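Aminopeptidase N family protein (Idiomarina loihiensis L2TR, PDB 4FGM) binds zinc and probably acts as an aminopeptidase of the M61 (glycyl aminopeptidase) family, trimming residues from the N-termini of peptides. Local coordinates at residues 13-18 against 86-91; 4-9 against 110-115; 344-349 against 447-452; 361-366 against 375-380. One frame throughout, in Å; residues are numbered along the deposited sequence.

From the N terminus, the strand 2-10 supplies residues 4-9 of interaction 2, and the next strand, 15-22, supplies residues 13-18 of interaction 1. Interaction 1 closes first, on strand 81-91, and interaction 2 closes outside it at residues 110-115, so the smaller loop lies within the larger. The two touch, with centres about 10 Å apart, and both belong to the N-terminal beta domain. Interactions 3 and 4 come later, in the helical part of the chain, and one lies within the other: 361-366 meets 375-380 at the maleic acid pocket, inside the longer loop that 344-349 closes with 447-452. Lys379 joins this second pair through the carbonyl of Glu448. Interactions 1 and 3 lie about 44 Å apart, centre to centre.

Interaction 1 of 4, residues 13-18 against 86-91; sequences GHLFNV and QVYAWD
His14 and Trp90 stack face to face: the imidazole lies over the six-membered ring of the indole, with centroids 3.7 Å apart and planes only 13° from parallel. Trp90 CG is anti to its backbone N (chi1 -160°), on the side from which the indole meets His14. The imidazole is also held by its ND1, bonded to the carbonyl of Leu99, which restricts its turning against the indole, and Trp90 stacks in addition with Tyr98.

Backbone bonds join strands 15-18 and 86-88 as antiparallel neighbours in the N-terminal beta domain. Phe16 and Val87 form the hydrogen-bonded pair, with Phe16 N to Val87 O at 2.9 Å and Val87 N to Phe16 O at 2.8 Å. Leu15 with Tyr88 and Asn17 with Gln86 are the non-hydrogen-bonded pairs on either side. Beyond the strand, Ala89 N reaches His14 O in a nearly straight bond (174° at the hydrogen), next to the G1 bulge that His14 and Leu15 make opposite Asp10.

A side-chain bond also crosses the pair Asn17-Gln86. The two chains run side by side in the same direction, and Gln86 NE2 donates to Asn17 OD1 at 2.9 Å, with OD1 in the amide plane of Gln86 and NE2 in the carbonyl plane of Asn17.

On the face that carries Phe16 and Val87 the contacts are apolar. Ala89 CB meets the edge of the Phe16 ring, 3.5 Å from CE1, and Val18 CG2 touches Val87 CG2 at 3.8 Å. Leu15 CD2 meets Tyr88 CB on the opposite face.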
loop_
_atom_site.group_PDB
_atom_site.type_symbol
_atom_site.label_atom_id
_atom_site.label_comp_id
_atom_site.label_asym_id
_atom_site.label_seq_id
_atom_site.Cartn_x
_atom_site.Cartn_y
_atom_site.Cartn_z
ATOM N N GLY A 13 -0.556 -11.730 26.872
ATOM C CA GLY A 13 0.301 -10.576 27.064
ATOM C C GLY A 13 0.855 -10.023 25.749
ATOM O O GLY A 13 1.519 -8.983 25.734
ATOM N N HIS A 14 0.587 -10.713 24.640
ATOM C CA HIS A 14 1.064 -10.279 23.326
ATOM C C HIS A 14 2.595 -10.184 23.316
ATOM O O HIS A 14 3.167 -9.191 22.874
ATOM C CB HIS A 14 0.469 -8.909 22.970
ATOM C CG HIS A 14 -0.963 -8.750 23.378
ATOM N ND1 HIS A 14 -1.946 -9.640 23.007
ATOM C CD2 HIS A 14 -1.566 -7.822 24.157
ATOM C CE1 HIS A 14 -3.096 -9.269 23.543
ATOM N NE2 HIS A 14 -2.893 -8.172 24.245
ATOM N N LEU A 15 3.257 -11.228 23.796
ATOM C CA LEU A 15 4.706 -11.226 23.856
ATOM C C LEU A 15 5.368 -12.417 23.191
ATOM O O LEU A 15 4.989 -13.564 23.424
ATOM C CB LEU A 15 5.161 -11.167 25.318
ATOM C CG LEU A 15 4.846 -9.896 26.116
ATOM C CD1 LEU A 15 4.974 -10.178 27.602
ATOM C CD2 LEU A 15 5.789 -8.784 25.689
ATOM N N PHE A 16 6.358 -12.140 22.351
ATOM C CA PHE A 16 7.115 -13.200 21.707
ATOM C C PHE A 16 8.423 -13.273 22.499
ATOM O O PHE A 16 8.920 -12.241 22.961
ATOM C CB PHE A 16 7.486 -12.843 20.262
ATOM C CG PHE A 16 6.363 -12.952 19.268
ATOM C CD1 PHE A 16 5.577 -11.847 18.958
ATOM C CD2 PHE A 16 6.142 -14.145 18.581
ATOM C CE1 PHE A 16 4.585 -11.923 17.958
ATOM C CE2 PHE A 16 5.164 -14.235 17.590
ATOM C CZ PHE A 16 4.380 -13.114 17.278
ATOM N N ASN A 17 8.965 -14.472 22.689
ATOM C CA ASN A 17 10.260 -14.598 23.351
ATOM C C ASN A 17 11.211 -14.756 22.188
ATOM O O ASN A 17 10.919 -15.493 21.244
ATOM C CB ASN A 17 10.358 -15.849 24.226
ATOM C CG ASN A 17 10.033 -15.571 25.677
ATOM O OD1 ASN A 17 9.696 -14.440 26.051
ATOM N ND2 ASN A 17 10.133 -16.603 26.508
ATOM N N VAL A 18 12.337 -14.061 22.238
ATOM C CA VAL A 18 13.308 -14.154 21.160
ATOM C C VAL A 18 14.715 -14.380 21.693
ATOM O O VAL A 18 15.133 -13.760 22.679
ATOM C CB VAL A 18 13.312 -12.876 20.288
ATOM C CG1 VAL A 18 14.270 -13.048 19.127
ATOM C CG2 VAL A 18 11.907 -12.586 19.772
ATOM N N GLN A 86 12.207 -10.121 24.877
ATOM C CA GLN A 86 10.805 -10.329 24.547
ATOM C C GLN A 86 10.403 -9.203 23.612
ATOM O O GLN A 86 11.044 -8.147 23.582
ATOM C CB GLN A 86 9.928 -10.254 25.791
ATOM C CG GLN A 86 10.171 -11.342 26.798
ATOM C CD GLN A 86 9.051 -11.419 27.803
ATOM O OE1 GLN A 86 8.775 -10.457 28.511
ATOM N NE2 GLN A 86 8.389 -12.566 27.864
ATOM N N VAL A 87 9.342 -9.426 22.851
ATOM C CA VAL A 87 8.860 -8.406 21.942
ATOM C C VAL A 87 7.351 -8.234 22.123
ATOM O O VAL A 87 6.600 -9.219 22.089
ATOM C CB VAL A 87 9.168 -8.786 20.483
ATOM C CG1 VAL A 87 8.683 -7.695 19.552
ATOM C CG2 VAL A 87 10.659 -9.000 20.314
ATOM N N TYR A 88 6.921 -6.987 22.331
ATOM C CA TYR A 88 5.500 -6.680 22.509
ATOM C C TYR A 88 4.877 -6.539 21.125
ATOM O O TYR A 88 5.281 -5.678 20.352
ATOM C CB TYR A 88 5.318 -5.378 23.286
ATOM C CG TYR A 88 3.867 -5.033 23.536
ATOM C CD1 TYR A 88 3.089 -5.791 24.413
ATOM C CD2 TYR A 88 3.271 -3.942 22.900
ATOM C CE1 TYR A 88 1.754 -5.468 24.654
ATOM C CE2 TYR A 88 1.937 -3.611 23.135
ATOM C CZ TYR A 88 1.185 -4.376 24.016
ATOM O OH TYR A 88 -0.119 -4.028 24.282
ATOM N N ALA A 89 3.890 -7.373 20.822
ATOM C CA ALA A 89 3.253 -7.359 19.514
ATOM C C ALA A 89 1.750 -7.116 19.568
ATOM O O ALA A 89 0.964 -8.064 19.606
ATOM C CB ALA A 89 3.533 -8.679 18.796
ATOM N N TRP A 90 1.358 -5.846 19.545
ATOM C CA TRP A 90 -0.051 -5.483 19.584
ATOM C C TRP A 90 -0.397 -4.401 18.559
ATOM O O TRP A 90 -1.053 -3.409 18.881
ATOM C CB TRP A 90 -0.433 -5.008 20.987
ATOM C CG TRP A 90 -1.903 -5.072 21.249
ATOM C CD1 TRP A 90 -2.684 -4.089 21.779
ATOM C CD2 TRP A 90 -2.771 -6.179 20.990
ATOM N NE1 TRP A 90 -3.989 -4.512 21.862
ATOM C CE2 TRP A 90 -4.071 -5.793 21.382
ATOM C CE3 TRP A 90 -2.579 -7.460 20.452
ATOM C CZ2 TRP A 90 -5.169 -6.641 21.270
ATOM C CZ3 TRP A 90 -3.667 -8.302 20.339
ATOM C CH2 TRP A 90 -4.953 -7.887 20.744
ATOM N N ASP A 91 0.056 -4.596 17.325
ATOM C CA ASP A 91 -0.223 -3.657 16.250
ATOM C C ASP A 91 -0.803 -4.394 15.065
ATOM O O ASP A 91 -0.074 -5.034 14.317
ATOM C CB ASP A 91 1.042 -2.927 15.805
ATOM C CG ASP A 91 0.817 -2.107 14.539
ATOM O OD1 ASP A 91 -0.132 -1.289 14.502
ATOM O OD2 ASP A 91 1.588 -2.281 13.576
#

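Interaction 2 of 4, residues 4-9 against 110-115; sequences YDITPI and SLCLAV
Tyr4 lays one face of its ring against Cys112, whose CB and SG both sit over it, CB 3.9 Å and SG 4.2 Å from the ring centroid. The pair combines a CH-pi with a sulfur-aromatic contact, and it joins strand 2-10 of the N-terminal beta domain to the connection between helix 108-111 and strand 114-115. Cys112 SG stands beside its own backbone N (chi1 -56°), close to Tyr4 CD1 and CG, while CB lies nearest CE1.

At the far end of the ring, Tyr4 OH donates to Leu113 O at 2.6 Å, and a water that donates to the same hydroxyl accepts from Val115 N. A phenylalanine in place of Tyr4 would probably leave Leu113 O and the water without this partner, although the ring could still meet Cys112.

Further along the strand, Ile6 and Leu111 cross at about a right angle. Tyr160 and Leu163 of helix 160-163 also border Tyr4. Ile6 CD1 meets Leu111 CD2 at 3.9 Å and Cys112 SG at 4.1 Å.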
loop_
_atom_site.group_PDB
_atom_site.type_symbol
_atom_site.label_atom_id
_atom_site.label_comp_id
_atom_site.label_asym_id
_atom_site.label_seq_id
_atom_site.Cartn_x
_atom_site.Cartn_y
_atom_site.Cartn_z
ATOM N N TYR A 4 18.335 -17.527 15.178
ATOM C CA TYR A 4 17.239 -16.858 15.865
ATOM C C TYR A 4 16.195 -17.865 16.331
ATOM O O TYR A 4 15.733 -18.687 15.550
ATOM C CB TYR A 4 16.564 -15.853 14.924
ATOM C CG TYR A 4 17.432 -14.689 14.509
ATOM C CD1 TYR A 4 17.505 -13.538 15.285
ATOM C CD2 TYR A 4 18.171 -14.733 13.333
ATOM C CE1 TYR A 4 18.290 -12.457 14.898
ATOM C CE2 TYR A 4 18.961 -13.657 12.939
ATOM C CZ TYR A 4 19.016 -12.524 13.726
ATOM O OH TYR A 4 19.806 -11.462 13.347
ATOM N N ASP A 5 15.835 -17.809 17.607
ATOM C CA ASP A 5 14.801 -18.690 18.141
ATOM C C ASP A 5 13.620 -17.835 18.558
ATOM O O ASP A 5 13.765 -16.931 19.384
ATOM C CB ASP A 5 15.298 -19.481 19.349
ATOM C CG ASP A 5 16.048 -20.720 18.950
ATOM O OD1 ASP A 5 17.286 -20.639 18.795
ATOM O OD2 ASP A 5 15.391 -21.771 18.771
ATOM N N ILE A 6 12.456 -18.110 17.977
ATOM C CA ILE A 6 11.258 -17.348 18.305
ATOM C C ILE A 6 10.135 -18.223 18.830
ATOM O O ILE A 6 9.838 -19.296 18.278
ATOM C CB ILE A 6 10.720 -16.570 17.082
ATOM C CG1 ILE A 6 11.764 -15.564 16.592
ATOM C CG2 ILE A 6 9.449 -15.839 17.456
ATOM C CD1 ILE A 6 11.393 -14.896 15.277
ATOM N N THR A 7 9.507 -17.756 19.899
ATOM C CA THR A 7 8.397 -18.483 20.486
ATOM C C THR A 7 7.293 -17.515 20.885
ATOM O O THR A 7 7.554 -16.511 21.546
ATOM C CB THR A 7 8.847 -19.273 21.754
ATOM O OG1 THR A 7 9.916 -20.164 21.413
ATOM C CG2 THR A 7 7.691 -20.078 22.327
ATOM N N PRO A 8 6.053 -17.778 20.449
ATOM C CA PRO A 8 4.932 -16.900 20.810
ATOM C C PRO A 8 4.620 -17.369 22.230
ATOM O O PRO A 8 3.672 -18.117 22.449
ATOM C CB PRO A 8 3.834 -17.312 19.827
ATOM C CG PRO A 8 4.582 -17.926 18.685
ATOM C CD PRO A 8 5.660 -18.709 19.381
ATOM N N ILE A 9 5.431 -16.929 23.186
ATOM C CA ILE A 9 5.310 -17.372 24.568
ATOM C C ILE A 9 4.123 -16.919 25.409
ATOM O O ILE A 9 3.651 -17.670 26.261
ATOM C CB ILE A 9 6.619 -17.036 25.353
ATOM C CG1 ILE A 9 6.727 -17.922 26.593
ATOM C CG2 ILE A 9 6.643 -15.561 25.749
ATOM C CD1 ILE A 9 7.008 -19.381 26.269
ATOM N N SER A 110 10.822 -6.388 13.187
ATOM C CA SER A 110 10.351 -6.120 14.544
ATOM C C SER A 110 10.861 -7.116 15.584
ATOM O O SER A 110 10.985 -6.779 16.754
ATOM C CB SER A 110 8.812 -6.115 14.596
ATOM O OG SER A 110 8.272 -4.937 14.033
ATOM N N LEU A 111 11.153 -8.339 15.159
ATOM C CA LEU A 111 11.596 -9.364 16.099
ATOM C C LEU A 111 13.081 -9.721 16.156
ATOM O O LEU A 111 13.594 -10.059 17.220
ATOM C CB LEU A 111 10.795 -10.650 15.858
ATOM C CG LEU A 111 9.458 -10.783 16.604
ATOM C CD1 LEU A 111 8.535 -9.635 16.243
ATOM C CD2 LEU A 111 8.820 -12.107 16.266
ATOM N N CYS A 112 13.774 -9.622 15.028
ATOM C CA CYS A 112 15.175 -10.021 14.961
ATOM C C CYS A 112 16.260 -8.963 14.892
ATOM O O CYS A 112 16.457 -8.335 13.849
ATOM C CB CYS A 112 15.354 -10.961 13.770
ATOM S SG CYS A 112 14.272 -12.378 13.837
ATOM N N LEU A 113 16.989 -8.789 15.990
ATOM C CA LEU A 113 18.089 -7.828 16.008
ATOM C C LEU A 113 19.166 -8.265 15.015
ATOM O O LEU A 113 19.462 -9.451 14.884
ATOM C CB LEU A 113 18.710 -7.742 17.402
ATOM C CG LEU A 113 17.873 -7.085 18.497
ATOM C CD1 LEU A 113 18.619 -7.179 19.816
ATOM C CD2 LEU A 113 17.600 -5.631 18.139
ATOM N N ALA A 114 19.740 -7.304 14.304
ATOM C CA ALA A 114 20.797 -7.601 13.343
ATOM C C ALA A 114 22.141 -7.567 14.073
ATOM O O ALA A 114 22.342 -6.749 14.975
ATOM C CB ALA A 114 20.789 -6.571 12.222
ATOM N N VAL A 115 23.047 -8.467 13.698
ATOM C CA VAL A 115 24.381 -8.511 14.303
ATOM C C VAL A 115 25.315 -7.654 13.456
ATOM O O VAL A 115 25.636 -8.009 12.318
ATOM C CB VAL A 115 24.938 -9.962 14.357
ATOM C CG1 VAL A 115 26.318 -9.965 15.005
ATOM C CG2 VAL A 115 23.988 -10.862 15.143
HETATM O O HOH W 1 22.221 -10.586 11.834
#

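Interaction 3 of 4, residues 344-349 against 447-452; sequences AGQYQQ and KESLSL
Ser449 OG takes a hydrogen bond from Tyr347 OH at 2.7 Å and has a second partner in Glu341 OE1 of helix 326-342, so two side chains grip one hydroxyl. The contact joins two interhelical loops of the helical part of the chain. Loop 344-349, with its 3-10 turn at 345-347, connects helix 326-342 to helix 351-356; loop 447-452 connects helix 437-445 to helix 453-457. Tyr347 CG stands beside its backbone N (chi1 -56°), and its ring extends past Lys447 and Glu448 toward the serine, with CD2 3.3 Å from Lys447 O. That same carbonyl receives a CA-H...O contact from Tyr347 CA, at 160° about the hydrogen.

Gln346 reaches across as a fully extended chain, its CG anti to the backbone N (chi1 -174°). Its OE1 lies 3.3 Å from Ser449 CA and accepts at 2.6 Å from a water, which in turn accepts from Leu450 N at 2.9 Å. An alanine in place of Gln346 would probably leave this water without one of its partners and open a gap beside Ser449.

Glu448 O is bound by Lys379 NZ of helix 378-394, which brings a third element to the loop pair. Lys447, its chain extended beyond CG, runs alongside the backbone of Gln348 and Gln349, where its CG lies 3.7 Å from Gln349 C.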
loop_
_atom_site.group_PDB
_atom_site.type_symbol
_atom_site.label_atom_id
_atom_site.label_comp_id
_atom_site.label_asym_id
_atom_site.label_seq_id
_atom_site.Cartn_x
_atom_site.Cartn_y
_atom_site.Cartn_z
ATOM N N ALA A 344 -5.907 21.483 -4.573
ATOM C CA ALA A 344 -4.864 22.412 -4.981
ATOM C C ALA A 344 -3.450 21.877 -4.753
ATOM O O ALA A 344 -2.482 22.464 -5.234
ATOM C CB ALA A 344 -5.044 23.741 -4.244
ATOM N N GLY A 345 -3.334 20.769 -4.023
ATOM C CA GLY A 345 -2.026 20.188 -3.746
ATOM C C GLY A 345 -1.185 19.886 -4.984
ATOM O O GLY A 345 0.044 19.983 -4.957
ATOM N N GLN A 346 -1.848 19.518 -6.075
ATOM C CA GLN A 346 -1.160 19.200 -7.319
ATOM C C GLN A 346 -0.368 20.390 -7.852
ATOM O O GLN A 346 0.565 20.216 -8.633
ATOM C CB GLN A 346 -2.170 18.754 -8.375
ATOM C CG GLN A 346 -1.541 18.252 -9.662
ATOM C CD GLN A 346 -2.571 17.725 -10.639
ATOM O OE1 GLN A 346 -2.229 17.113 -11.645
ATOM N NE2 GLN A 346 -3.843 17.969 -10.349
ATOM N N TYR A 347 -0.741 21.595 -7.433
ATOM C CA TYR A 347 -0.051 22.794 -7.892
ATOM C C TYR A 347 0.952 23.275 -6.851
ATOM O O TYR A 347 1.625 24.291 -7.041
ATOM C CB TYR A 347 -1.063 23.904 -8.202
ATOM C CG TYR A 347 -2.126 23.494 -9.199
ATOM C CD1 TYR A 347 -3.399 23.106 -8.776
ATOM C CD2 TYR A 347 -1.847 23.452 -10.568
ATOM C CE1 TYR A 347 -4.367 22.683 -9.689
ATOM C CE2 TYR A 347 -2.811 23.029 -11.488
ATOM C CZ TYR A 347 -4.066 22.647 -11.040
ATOM O OH TYR A 347 -5.017 22.220 -11.939
ATOM N N GLN A 348 1.059 22.529 -5.756
ATOM C CA GLN A 348 1.974 22.870 -4.667
ATOM C C GLN A 348 3.172 21.930 -4.578
ATOM O O GLN A 348 4.218 22.288 -4.027
ATOM C CB GLN A 348 1.218 22.840 -3.333
ATOM C CG GLN A 348 0.361 24.064 -3.077
ATOM C CD GLN A 348 1.171 25.222 -2.528
ATOM O OE1 GLN A 348 2.400 25.240 -2.635
ATOM N NE2 GLN A 348 0.488 26.195 -1.939
ATOM N N GLN A 349 3.025 20.735 -5.138
ATOM C CA GLN A 349 4.079 19.737 -5.061
ATOM C C GLN A 349 4.166 18.884 -6.325
ATOM O O GLN A 349 3.151 18.435 -6.857
ATOM C CB GLN A 349 3.796 18.848 -3.845
ATOM C CG GLN A 349 4.860 17.825 -3.489
ATOM C CD GLN A 349 4.414 16.925 -2.343
ATOM O OE1 GLN A 349 3.451 16.163 -2.475
ATOM N NE2 GLN A 349 5.108 17.016 -1.213
ATOM N N LYS A 447 4.299 21.327 -11.484
ATOM C CA LYS A 447 3.170 21.213 -10.569
ATOM C C LYS A 447 1.901 21.692 -11.271
ATOM O O LYS A 447 1.362 22.749 -10.945
ATOM C CB LYS A 447 3.438 22.053 -9.320
ATOM C CG LYS A 447 4.748 21.722 -8.643
ATOM C CD LYS A 447 5.109 22.758 -7.594
ATOM C CE LYS A 447 6.453 22.446 -6.960
ATOM N NZ LYS A 447 6.905 23.534 -6.051
ATOM N N GLU A 448 1.434 20.900 -12.233
ATOM C CA GLU A 448 0.247 21.226 -13.017
ATOM C C GLU A 448 -0.537 19.960 -13.341
ATOM O O GLU A 448 -0.095 18.855 -13.032
ATOM C CB GLU A 448 0.675 21.910 -14.316
ATOM C CG GLU A 448 1.733 21.122 -15.079
ATOM C CD GLU A 448 2.485 21.957 -16.109
ATOM O OE1 GLU A 448 2.617 23.181 -15.901
ATOM O OE2 GLU A 448 2.968 21.385 -17.112
ATOM N N SER A 449 -1.698 20.125 -13.968
ATOM C CA SER A 449 -2.527 18.982 -14.341
ATOM C C SER A 449 -1.999 18.329 -15.612
ATOM O O SER A 449 -1.295 18.963 -16.401
ATOM C CB SER A 449 -3.974 19.418 -14.580
ATOM O OG SER A 449 -4.552 19.968 -13.411
ATOM N N LEU A 450 -2.332 17.057 -15.800
ATOM C CA LEU A 450 -1.916 16.334 -16.992
ATOM C C LEU A 450 -3.080 16.409 -17.973
ATOM O O LEU A 450 -4.235 16.509 -17.563
ATOM C CB LEU A 450 -1.626 14.863 -16.673
ATOM C CG LEU A 450 -0.528 14.510 -15.671
ATOM C CD1 LEU A 450 -0.502 13.002 -15.489
ATOM C CD2 LEU A 450 0.816 15.013 -16.153
ATOM N N SER A 451 -2.776 16.361 -19.263
ATOM C CA SER A 451 -3.809 16.415 -20.288
ATOM C C SER A 451 -4.094 15.000 -20.772
ATOM O O SER A 451 -3.285 14.423 -21.494
ATOM C CB SER A 451 -3.326 17.262 -21.461
ATOM O OG SER A 451 -2.544 18.348 -21.001
ATOM N N LEU A 452 -5.232 14.436 -20.373
ATOM C CA LEU A 452 -5.591 13.084 -20.792
ATOM C C LEU A 452 -6.839 13.052 -21.655
ATOM O O LEU A 452 -7.166 12.022 -22.245
ATOM C CB LEU A 452 -5.818 12.167 -19.582
ATOM C CG LEU A 452 -4.637 11.737 -18.703
ATOM C CD1 LEU A 452 -3.401 11.548 -19.570
ATOM C CD2 LEU A 452 -4.375 12.777 -17.638
HETATM O O HOH W 2 -3.020 15.440 -13.451
#

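Interaction 4 of 4, residues 361-366 against 375-380; sequences KFYQQN and SYYAKG. With MAE (maleic acid), chain B.
Tyr377 bonds directly to the maleic acid, as one of twelve residues lining its pocket: its OH donates to MAE O1 at 2.6 Å, and the carboxylate oxygen lies at the edge of the phenol ring, in its plane. The same hydroxyl accepts from a water, also at 2.6 Å, that contacts Tyr363 OH and Tyr376 OH as well, so one water links three tyrosine hydroxyls beside the pocket. Tyr363 OH itself stays 3.9 Å from MAE O3.

Behind this shell, Phe362 packs against both tyrosines of 375-380. Tyr376 CE2 sits over one of its faces, displaced toward the rim and 3.7 Å from Phe362 CG, with the two rings inclined at 41°. The Tyr377 ring is met at its edge by Phe362 CZ, 3.6 Å from CD2. Tyr376 OH comes within 3.5 Å of Tyr363 CE1.

Ser375 OG holds the turn that carries Tyr376 and Tyr377 by accepting from Ala378 N, a capping bond at the entrance to helix 378-394, with a weak second one from Tyr377 N. Tyr376 and Tyr377 also touch Glu307, a zinc ligand. The contact thus brings the end of helix 358-362 against the start of helix 378-394, with helix 351-356 beside Tyr376.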
loop_
_atom_site.group_PDB
_atom_site.type_symbol
_atom_site.label_atom_id
_atom_site.label_comp_id
_atom_site.label_asym_id
_atom_site.label_seq_id
_atom_site.Cartn_x
_atom_site.Cartn_y
_atom_site.Cartn_z
ATOM N N LYS A 361 5.906 14.492 4.338
ATOM C CA LYS A 361 4.752 15.020 3.626
ATOM C C LYS A 361 3.654 14.009 3.340
ATOM O O LYS A 361 2.478 14.307 3.516
ATOM C CB LYS A 361 5.199 15.662 2.319
ATOM C CG LYS A 361 5.927 16.967 2.517
ATOM C CD LYS A 361 4.976 18.082 2.898
ATOM C CE LYS A 361 5.707 19.420 2.925
ATOM N NZ LYS A 361 4.775 20.557 3.148
ATOM N N PHE A 362 4.024 12.811 2.908
ATOM C CA PHE A 362 3.013 11.815 2.587
ATOM C C PHE A 362 2.602 10.924 3.753
ATOM O O PHE A 362 1.435 10.891 4.115
ATOM C CB PHE A 362 3.479 10.955 1.407
ATOM C CG PHE A 362 2.378 10.161 0.769
ATOM C CD1 PHE A 362 2.106 8.858 1.183
ATOM C CD2 PHE A 362 1.588 10.728 -0.230
ATOM C CE1 PHE A 362 1.062 8.128 0.606
ATOM C CE2 PHE A 362 0.538 10.009 -0.814
ATOM C CZ PHE A 362 0.274 8.707 -0.396
ATOM N N TYR A 363 3.552 10.210 4.348
ATOM C CA TYR A 363 3.229 9.313 5.460
ATOM C C TYR A 363 2.812 9.995 6.761
ATOM O O TYR A 363 2.253 9.358 7.643
ATOM C CB TYR A 363 4.393 8.350 5.739
ATOM C CG TYR A 363 4.395 7.145 4.827
ATOM C CD1 TYR A 363 4.981 7.198 3.563
ATOM C CD2 TYR A 363 3.778 5.956 5.219
ATOM C CE1 TYR A 363 4.952 6.096 2.716
ATOM C CE2 TYR A 363 3.742 4.853 4.384
ATOM C CZ TYR A 363 4.331 4.923 3.131
ATOM O OH TYR A 363 4.302 3.816 2.308
ATOM N N GLN A 364 3.095 11.282 6.888
ATOM C CA GLN A 364 2.708 12.019 8.081
ATOM C C GLN A 364 1.734 13.119 7.661
ATOM O O GLN A 364 1.601 14.139 8.335
ATOM C CB GLN A 364 3.940 12.625 8.762
ATOM C CG GLN A 364 4.903 11.594 9.344
ATOM C CD GLN A 364 6.114 12.225 10.013
ATOM O OE1 GLN A 364 5.979 13.025 10.945
ATOM N NE2 GLN A 364 7.306 11.867 9.543
ATOM N N GLN A 365 1.057 12.897 6.535
ATOM C CA GLN A 365 0.087 13.850 6.013
ATOM C C GLN A 365 -1.087 13.970 6.972
ATOM O O GLN A 365 -1.326 13.081 7.791
ATOM C CB GLN A 365 -0.429 13.411 4.629
ATOM C CG GLN A 365 -1.161 12.055 4.597
ATOM C CD GLN A 365 -1.718 11.710 3.209
ATOM O OE1 GLN A 365 -2.893 11.939 2.925
ATOM N NE2 GLN A 365 -0.863 11.173 2.336
ATOM N N ASN A 366 -1.810 15.081 6.865
ATOM C CA ASN A 366 -2.975 15.316 7.698
ATOM C C ASN A 366 -4.151 15.853 6.874
ATOM O O ASN A 366 -4.233 15.630 5.664
ATOM C CB ASN A 366 -2.636 16.280 8.844
ATOM C CG ASN A 366 -2.011 17.572 8.360
ATOM O OD1 ASN A 366 -2.398 18.112 7.325
ATOM N ND2 ASN A 366 -1.056 18.087 9.121
ATOM N N SER A 375 -0.450 12.935 -4.711
ATOM C CA SER A 375 -0.210 11.513 -4.503
ATOM C C SER A 375 0.662 10.927 -5.606
ATOM O O SER A 375 0.288 10.956 -6.784
ATOM C CB SER A 375 -1.545 10.761 -4.455
ATOM O OG SER A 375 -1.357 9.368 -4.264
ATOM N N TYR A 376 1.826 10.402 -5.237
ATOM C CA TYR A 376 2.702 9.798 -6.234
ATOM C C TYR A 376 2.092 8.472 -6.665
ATOM O O TYR A 376 2.506 7.875 -7.662
ATOM C CB TYR A 376 4.127 9.614 -5.692
ATOM C CG TYR A 376 4.247 8.919 -4.350
ATOM C CD1 TYR A 376 4.159 7.528 -4.248
ATOM C CD2 TYR A 376 4.490 9.657 -3.184
ATOM C CE1 TYR A 376 4.318 6.887 -3.019
ATOM C CE2 TYR A 376 4.648 9.027 -1.949
ATOM C CZ TYR A 376 4.562 7.641 -1.876
ATOM O OH TYR A 376 4.724 7.015 -0.663
ATOM N N TYR A 377 1.082 8.028 -5.919
ATOM C CA TYR A 377 0.364 6.800 -6.242
ATOM C C TYR A 377 -0.605 7.125 -7.370
ATOM O O TYR A 377 -0.524 6.565 -8.463
ATOM C CB TYR A 377 -0.463 6.315 -5.050
ATOM C CG TYR A 377 0.287 5.526 -4.015
ATOM C CD1 TYR A 377 0.518 4.160 -4.183
ATOM C CD2 TYR A 377 0.742 6.134 -2.848
ATOM C CE1 TYR A 377 1.180 3.419 -3.208
ATOM C CE2 TYR A 377 1.403 5.403 -1.870
ATOM C CZ TYR A 377 1.613 4.048 -2.057
ATOM O OH TYR A 377 2.231 3.319 -1.079
ATOM N N ALA A 378 -1.527 8.042 -7.079
ATOM C CA ALA A 378 -2.563 8.448 -8.027
ATOM C C ALA A 378 -2.034 9.167 -9.260
ATOM O O ALA A 378 -2.367 8.791 -10.385
ATOM C CB ALA A 378 -3.604 9.313 -7.321
ATOM N N LYS A 379 -1.214 10.197 -9.067
ATOM C CA LYS A 379 -0.685 10.902 -10.222
ATOM C C LYS A 379 0.288 10.008 -10.994
ATOM O O LYS A 379 0.387 10.095 -12.220
ATOM C CB LYS A 379 -0.001 12.208 -9.820
ATOM C CG LYS A 379 0.299 13.072 -11.033
ATOM C CD LYS A 379 0.819 14.449 -10.680
ATOM C CE LYS A 379 1.035 15.265 -11.953
ATOM N NZ LYS A 379 1.498 16.655 -11.671
ATOM N N GLY A 380 1.003 9.147 -10.276
ATOM C CA GLY A 380 1.918 8.240 -10.945
ATOM C C GLY A 380 1.089 7.319 -11.825
ATOM O O GLY A 380 1.499 6.933 -12.921
HETATM C C1 MAE B . 2.261 -0.202 -1.012
HETATM O O1 MAE B . 2.967 0.815 -1.339
HETATM O O2 MAE B . 2.481 -1.286 -1.598
HETATM C C2 MAE B . 1.269 -0.031 0.074
HETATM C C3 MAE B . 1.416 0.120 1.388
HETATM C C4 MAE B . 2.674 0.164 2.125
HETATM O O3 MAE B . 3.814 0.025 1.641
HETATM O O4 MAE B . 2.546 0.404 3.343
HETATM O O HOH W 3 4.564 4.375 -0.528
#